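Local coordinates for ferritin like protein (Caulobacter vibrioides, PDB 3HL1) that is of unknown function but belongs to the ferritin-like family of helical-bundle proteins and is classed as metal-binding, at residues P4-P9 against Y148-V153; L8-Q13 against L134-T139. All coordinates share one frame; numbering follows the deposited sequence.

Contact 1 of 2, residues P4-P9 against Y148-V153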
loop_
_atom_site.group_PDB
_atom_site.type_symbol
_atom_site.label_atom_id
_atom_site.label_comp_id
_atom_site.label_asym_id
_atom_site.label_seq_id
_atom_site.Cartn_x
_atom_site.Cartn_y
_atom_site.Cartn_z
ATOM N N PRO A 4 -10.302 23.538 -9.418
ATOM C CA PRO A 4 -11.112 23.250 -8.202
ATOM C C PRO A 4 -10.396 23.615 -6.875
ATOM O O PRO A 4 -9.270 23.184 -6.698
ATOM C CB PRO A 4 -11.343 21.726 -8.289
ATOM C CG PRO A 4 -11.117 21.384 -9.754
ATOM C CD PRO A 4 -10.034 22.314 -10.201
ATOM N N VAL A 5 -11.039 24.386 -5.983
ATOM C CA VAL A 5 -10.387 24.891 -4.759
ATOM C C VAL A 5 -10.406 23.840 -3.620
ATOM O O VAL A 5 -11.460 23.283 -3.296
ATOM C CB VAL A 5 -11.018 26.190 -4.220
ATOM C CG1 VAL A 5 -10.103 26.784 -3.165
ATOM C CG2 VAL A 5 -11.263 27.211 -5.343
ATOM N N TRP A 6 -9.232 23.554 -3.067
ATOM C CA TRP A 6 -9.069 22.550 -2.020
ATOM C C TRP A 6 -9.034 23.212 -0.674
ATOM O O TRP A 6 -8.385 24.229 -0.517
ATOM C CB TRP A 6 -7.744 21.781 -2.211
ATOM C CG TRP A 6 -7.890 20.678 -3.186
ATOM C CD1 TRP A 6 -8.262 20.810 -4.500
ATOM C CD2 TRP A 6 -7.734 19.266 -2.945
ATOM N NE1 TRP A 6 -8.337 19.573 -5.094
ATOM C CE2 TRP A 6 -7.991 18.606 -4.181
ATOM C CE3 TRP A 6 -7.387 18.497 -1.815
ATOM C CZ2 TRP A 6 -7.942 17.217 -4.316
ATOM C CZ3 TRP A 6 -7.324 17.137 -1.940
ATOM C CH2 TRP A 6 -7.588 16.492 -3.194
ATOM N N THR A 7 -9.693 22.613 0.299
ATOM C CA THR A 7 -9.579 23.016 1.681
ATOM C C THR A 7 -8.539 22.133 2.404
ATOM O O THR A 7 -8.269 21.007 2.002
ATOM C CB THR A 7 -10.944 22.975 2.433
ATOM O OG1 THR A 7 -11.379 21.638 2.651
ATOM C CG2 THR A 7 -12.041 23.765 1.693
ATOM N N LEU A 8 -7.956 22.681 3.453
ATOM C CA LEU A 8 -6.981 21.968 4.258
ATOM C C LEU A 8 -7.540 20.664 4.866
ATOM O O LEU A 8 -6.892 19.625 4.777
ATOM C CB LEU A 8 -6.318 22.885 5.304
ATOM C CG LEU A 8 -5.043 22.297 5.964
ATOM C CD1 LEU A 8 -3.938 21.933 4.922
ATOM C CD2 LEU A 8 -4.506 23.204 7.074
ATOM N N PRO A 9 -8.751 20.684 5.439
ATOM C CA PRO A 9 -9.296 19.407 5.924
ATOM C C PRO A 9 -9.434 18.307 4.859
ATOM O O PRO A 9 -9.168 17.115 5.137
ATOM C CB PRO A 9 -10.632 19.802 6.572
ATOM C CG PRO A 9 -10.515 21.277 6.872
ATOM C CD PRO A 9 -9.613 21.841 5.791
ATOM N N TYR A 148 -3.183 10.196 -6.874
ATOM C CA TYR A 148 -2.027 11.073 -6.721
ATOM C C TYR A 148 -2.046 12.332 -7.566
ATOM O O TYR A 148 -1.523 13.350 -7.115
ATOM C CB TYR A 148 -0.698 10.322 -6.834
ATOM C CG TYR A 148 -0.438 9.485 -5.606
ATOM C CD1 TYR A 148 -0.177 10.090 -4.367
ATOM C CD2 TYR A 148 -0.490 8.104 -5.640
ATOM C CE1 TYR A 148 0.040 9.326 -3.227
ATOM C CE2 TYR A 148 -0.252 7.333 -4.488
ATOM C CZ TYR A 148 -0.001 7.970 -3.287
ATOM O OH TYR A 148 0.197 7.250 -2.158
ATOM N N ASP A 149 -2.631 12.284 -8.770
ATOM C CA ASP A 149 -2.877 13.494 -9.526
ATOM C C ASP A 149 -3.701 14.557 -8.786
ATOM O O ASP A 149 -3.380 15.765 -8.840
ATOM C CB ASP A 149 -3.680 13.158 -10.780
ATOM C CG ASP A 149 -2.836 12.688 -11.925
ATOM O OD1 ASP A 149 -1.594 12.658 -11.845
ATOM O OD2 ASP A 149 -3.465 12.369 -12.944
ATOM N N ALA A 150 -4.825 14.118 -8.211
ATOM C CA ALA A 150 -5.690 14.982 -7.380
ATOM C C ALA A 150 -4.896 15.503 -6.190
ATOM O O ALA A 150 -4.921 16.697 -5.865
ATOM C CB ALA A 150 -6.901 14.214 -6.908
ATOM N N LEU A 151 -4.183 14.616 -5.515
ATOM C CA LEU A 151 -3.380 15.048 -4.369
ATOM C C LEU A 151 -2.374 16.177 -4.717
ATOM O O LEU A 151 -2.262 17.152 -4.019
ATOM C CB LEU A 151 -2.657 13.853 -3.780
ATOM C CG LEU A 151 -2.177 14.077 -2.350
ATOM C CD1 LEU A 151 -3.333 14.019 -1.351
ATOM C CD2 LEU A 151 -1.061 13.041 -1.999
ATOM N N ARG A 152 -1.675 16.063 -5.837
ATOM C CA ARG A 152 -0.785 17.163 -6.302
ATOM C C ARG A 152 -1.483 18.538 -6.443
ATOM O O ARG A 152 -0.904 19.572 -6.125
ATOM C CB ARG A 152 -0.178 16.839 -7.668
ATOM C CG ARG A 152 0.799 15.726 -7.676
ATOM C CD ARG A 152 1.375 15.599 -9.107
ATOM N NE ARG A 152 2.309 14.484 -9.191
ATOM C CZ ARG A 152 2.023 13.290 -9.699
ATOM N NH1 ARG A 152 0.808 13.000 -10.140
ATOM N NH2 ARG A 152 2.955 12.352 -9.728
ATOM N N VAL A 153 -2.737 18.545 -6.846
ATOM C CA VAL A 153 -3.503 19.791 -6.963
ATOM C C VAL A 153 -3.760 20.426 -5.608
ATOM O O VAL A 153 -3.487 21.629 -5.422
ATOM C CB VAL A 153 -4.829 19.592 -7.780
ATOM C CG1 VAL A 153 -5.722 20.861 -7.775
ATOM C CG2 VAL A 153 -4.483 19.201 -9.203
#
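W6 brings its indole up to helix 144-157, where the ring meets A150 and V153 obliquely, one helical turn apart. The closest approach is at the six-membered ring: CZ2 of W6 lies 3.4 Å from the carbonyl O of A150, and the same carbon is 4.1 Å from A150 CB. At the pyrrole end, V153 offers a single branch, its CG1 standing 4.0 Å from W6 NE1 and 4.1 Å from W6 CD1. That methyl is placed anti to the backbone N of V153 (chi1 174°), and the two side chains cross at nearly a right angle. No hydrogen bond joins the two segments; the touch is van der Waals throughout. The polar end of the indole is used elsewhere, with NE1 giving its hydrogen to L134 O. Further back, Q157 of the same helix accepts a hydrogen bond from W6 N at OE1 and reaches P4 O through NE2, tying down the extended N-terminal segment that carries the tryptophan. W6 also meets the ring of H14, and L151 packs on L11, H14 and F15. The indole thus sits where the N-terminal arm, helix 8-35 and helix 144-157 meet.

Contact 2 of 2, residues L8-Q13 against L134-T139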
loop_
_atom_site.group_PDB
_atom_site.type_symbol
_atom_site.label_atom_id
_atom_site.label_comp_id
_atom_site.label_asym_id
_atom_site.label_seq_id
_atom_site.Cartn_x
_atom_site.Cartn_y
_atom_site.Cartn_z
ATOM N N LEU A 8 -7.956 22.681 3.453
ATOM C CA LEU A 8 -6.981 21.968 4.258
ATOM C C LEU A 8 -7.540 20.664 4.866
ATOM O O LEU A 8 -6.892 19.625 4.777
ATOM C CB LEU A 8 -6.318 22.885 5.304
ATOM C CG LEU A 8 -5.043 22.297 5.964
ATOM C CD1 LEU A 8 -3.938 21.933 4.922
ATOM C CD2 LEU A 8 -4.506 23.204 7.074
ATOM N N PRO A 9 -8.751 20.684 5.439
ATOM C CA PRO A 9 -9.296 19.407 5.924
ATOM C C PRO A 9 -9.434 18.307 4.859
ATOM O O PRO A 9 -9.168 17.115 5.137
ATOM C CB PRO A 9 -10.632 19.802 6.572
ATOM C CG PRO A 9 -10.515 21.277 6.872
ATOM C CD PRO A 9 -9.613 21.841 5.791
ATOM N N ARG A 10 -9.828 18.673 3.662
ATOM C CA ARG A 10 -9.969 17.722 2.585
ATOM C C ARG A 10 -8.632 17.212 2.098
ATOM O O ARG A 10 -8.518 16.054 1.719
ATOM C CB ARG A 10 -10.799 18.339 1.446
ATOM C CG ARG A 10 -12.265 18.617 1.831
ATOM C CD ARG A 10 -13.224 17.499 1.470
ATOM N NE ARG A 10 -14.622 17.717 1.901
ATOM C CZ ARG A 10 -15.489 18.620 1.395
ATOM N NH1 ARG A 10 -15.151 19.453 0.414
ATOM N NH2 ARG A 10 -16.734 18.701 1.883
ATOM N N LEU A 11 -7.621 18.071 2.111
ATOM C CA LEU A 11 -6.249 17.643 1.750
ATOM C C LEU A 11 -5.825 16.619 2.772
ATOM O O LEU A 11 -5.395 15.510 2.403
ATOM C CB LEU A 11 -5.279 18.834 1.693
ATOM C CG LEU A 11 -3.824 18.406 1.410
ATOM C CD1 LEU A 11 -3.789 17.725 0.049
ATOM C CD2 LEU A 11 -2.901 19.588 1.467
ATOM N N TYR A 12 -6.041 16.913 4.051
ATOM C CA TYR A 12 -5.724 15.961 5.140
ATOM C C TYR A 12 -6.452 14.607 4.994
ATOM O O TYR A 12 -5.854 13.512 5.161
ATOM C CB TYR A 12 -6.028 16.627 6.501
ATOM C CG TYR A 12 -5.040 17.708 6.952
ATOM C CD1 TYR A 12 -3.951 18.128 6.159
ATOM C CD2 TYR A 12 -5.212 18.322 8.169
ATOM C CE1 TYR A 12 -3.051 19.113 6.613
ATOM C CE2 TYR A 12 -4.350 19.248 8.618
ATOM C CZ TYR A 12 -3.273 19.659 7.870
ATOM O OH TYR A 12 -2.462 20.627 8.420
ATOM N N GLN A 13 -7.747 14.676 4.657
ATOM C CA GLN A 13 -8.514 13.472 4.393
ATOM C C GLN A 13 -7.919 12.657 3.243
ATOM O O GLN A 13 -7.848 11.435 3.309
ATOM C CB GLN A 13 -9.949 13.840 4.059
ATOM C CG GLN A 13 -10.750 14.130 5.254
ATOM C CD GLN A 13 -12.241 14.304 4.944
ATOM O OE1 GLN A 13 -12.698 15.372 4.575
ATOM N NE2 GLN A 13 -12.975 13.258 5.139
ATOM N N LEU A 134 -10.524 16.256 -10.069
ATOM C CA LEU A 134 -9.679 17.048 -9.176
ATOM C C LEU A 134 -10.443 17.716 -8.032
ATOM O O LEU A 134 -9.829 18.486 -7.254
ATOM C CB LEU A 134 -8.889 18.110 -9.986
ATOM C CG LEU A 134 -8.026 17.551 -11.137
ATOM C CD1 LEU A 134 -7.355 18.679 -11.907
ATOM C CD2 LEU A 134 -6.997 16.554 -10.603
ATOM N N ALA A 135 -11.737 17.460 -7.915
ATOM C CA ALA A 135 -12.562 18.058 -6.871
ATOM C C ALA A 135 -12.135 17.492 -5.458
ATOM O O ALA A 135 -11.808 16.309 -5.325
ATOM C CB ALA A 135 -14.025 17.781 -7.156
ATOM N N ASP A 136 -12.089 18.350 -4.435
ATOM C CA ASP A 136 -11.577 17.911 -3.130
ATOM C C ASP A 136 -12.560 17.029 -2.350
ATOM O O ASP A 136 -12.189 16.474 -1.307
ATOM C CB ASP A 136 -11.076 19.107 -2.285
ATOM C CG ASP A 136 -12.202 19.957 -1.665
ATOM O OD1 ASP A 136 -13.409 19.772 -1.935
ATOM O OD2 ASP A 136 -11.835 20.855 -0.887
ATOM N N ASP A 137 -13.772 16.850 -2.873
ATOM C CA ASP A 137 -14.758 15.949 -2.250
ATOM C C ASP A 137 -14.846 14.556 -2.866
ATOM O O ASP A 137 -15.662 13.752 -2.441
ATOM C CB ASP A 137 -16.149 16.599 -2.165
ATOM C CG ASP A 137 -16.715 17.040 -3.523
ATOM O OD1 ASP A 137 -16.103 16.806 -4.592
ATOM O OD2 ASP A 137 -17.808 17.660 -3.500
ATOM N N VAL A 138 -13.998 14.281 -3.856
ATOM C CA VAL A 138 -13.900 12.961 -4.460
ATOM C C VAL A 138 -13.172 12.020 -3.513
ATOM O O VAL A 138 -12.125 12.365 -2.987
ATOM C CB VAL A 138 -13.112 13.011 -5.784
ATOM C CG1 VAL A 138 -12.967 11.640 -6.385
ATOM C CG2 VAL A 138 -13.820 13.947 -6.745
ATOM N N THR A 139 -13.743 10.851 -3.320
ATOM C CA THR A 139 -13.170 9.831 -2.471
ATOM C C THR A 139 -12.709 8.582 -3.252
ATOM O O THR A 139 -11.862 7.850 -2.751
ATOM C CB THR A 139 -14.147 9.387 -1.319
ATOM O OG1 THR A 139 -13.554 8.283 -0.608
ATOM C CG2 THR A 139 -15.480 8.958 -1.863
#
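The carboxylate of D136 is gripped through both oxygens. OD1 takes a hydrogen bond from R10 NH1 at 2.9 Å, part of a salt bridge, while OD2 accepts a hydrogen bond from the backbone N of T7, just ahead of helix 8-35. The arginine bond is well bent, 134° at the hydrogen, and NH1 comes in from above the carboxylate plane, 47° out of it. Guanidinium and carboxylate planes stand 86° apart, so this is a one-point bridge and not the flat two-pronged kind. R10 reaches it by kinking at chi2, which folds the aliphatic part of the chain over D136: R10 CG lies 3.5 Å from D136 OD2, and R10 CD comes within 3.1 Å of D136 O. That carbonyl oxygen is buried here with no polar partner in the model.

D137 contributes with its methylene: CB sits over one face of the R10 guanidinium, 4.0 Å from NH1. Its own carboxylate remains farther off, with OD2 5.1 Å from R10 NH1, close enough for a favourable but probably modest charge attraction.

D136 and D137 are the central residues of a type I turn running from A135 to V138, which brings both side chains up to the arginine. At the end of the turn V138 O is hydrogen-bonded to H14 NE2, and just before it L134 packs on V153. The contact therefore fastens the loop between helices 112-121 and 144-157 to the first turn of helix 8-35.

Contacts 1 and 2 adjoin, their centres about 6 Å apart, and both use the beginning of helix 8-35, sharing L8 and P9. Two probable hydrogen bonds join them: W6 NE1 to L134 O at 2.8 Å, and T7 N to D136 OD2 at 3.0 Å. In addition, W6 CD2 packs 3.4 Å from D136 CB, which puts the indole of contact 1 between helix 144-157 and the loop of contact 2. Together they fix the entry into helix 8-35 against both that loop and the helix following it. Their centres lie about 20 Å (contact 1) and 19 Å (contact 2) from the centre of the chain, on the same side of it.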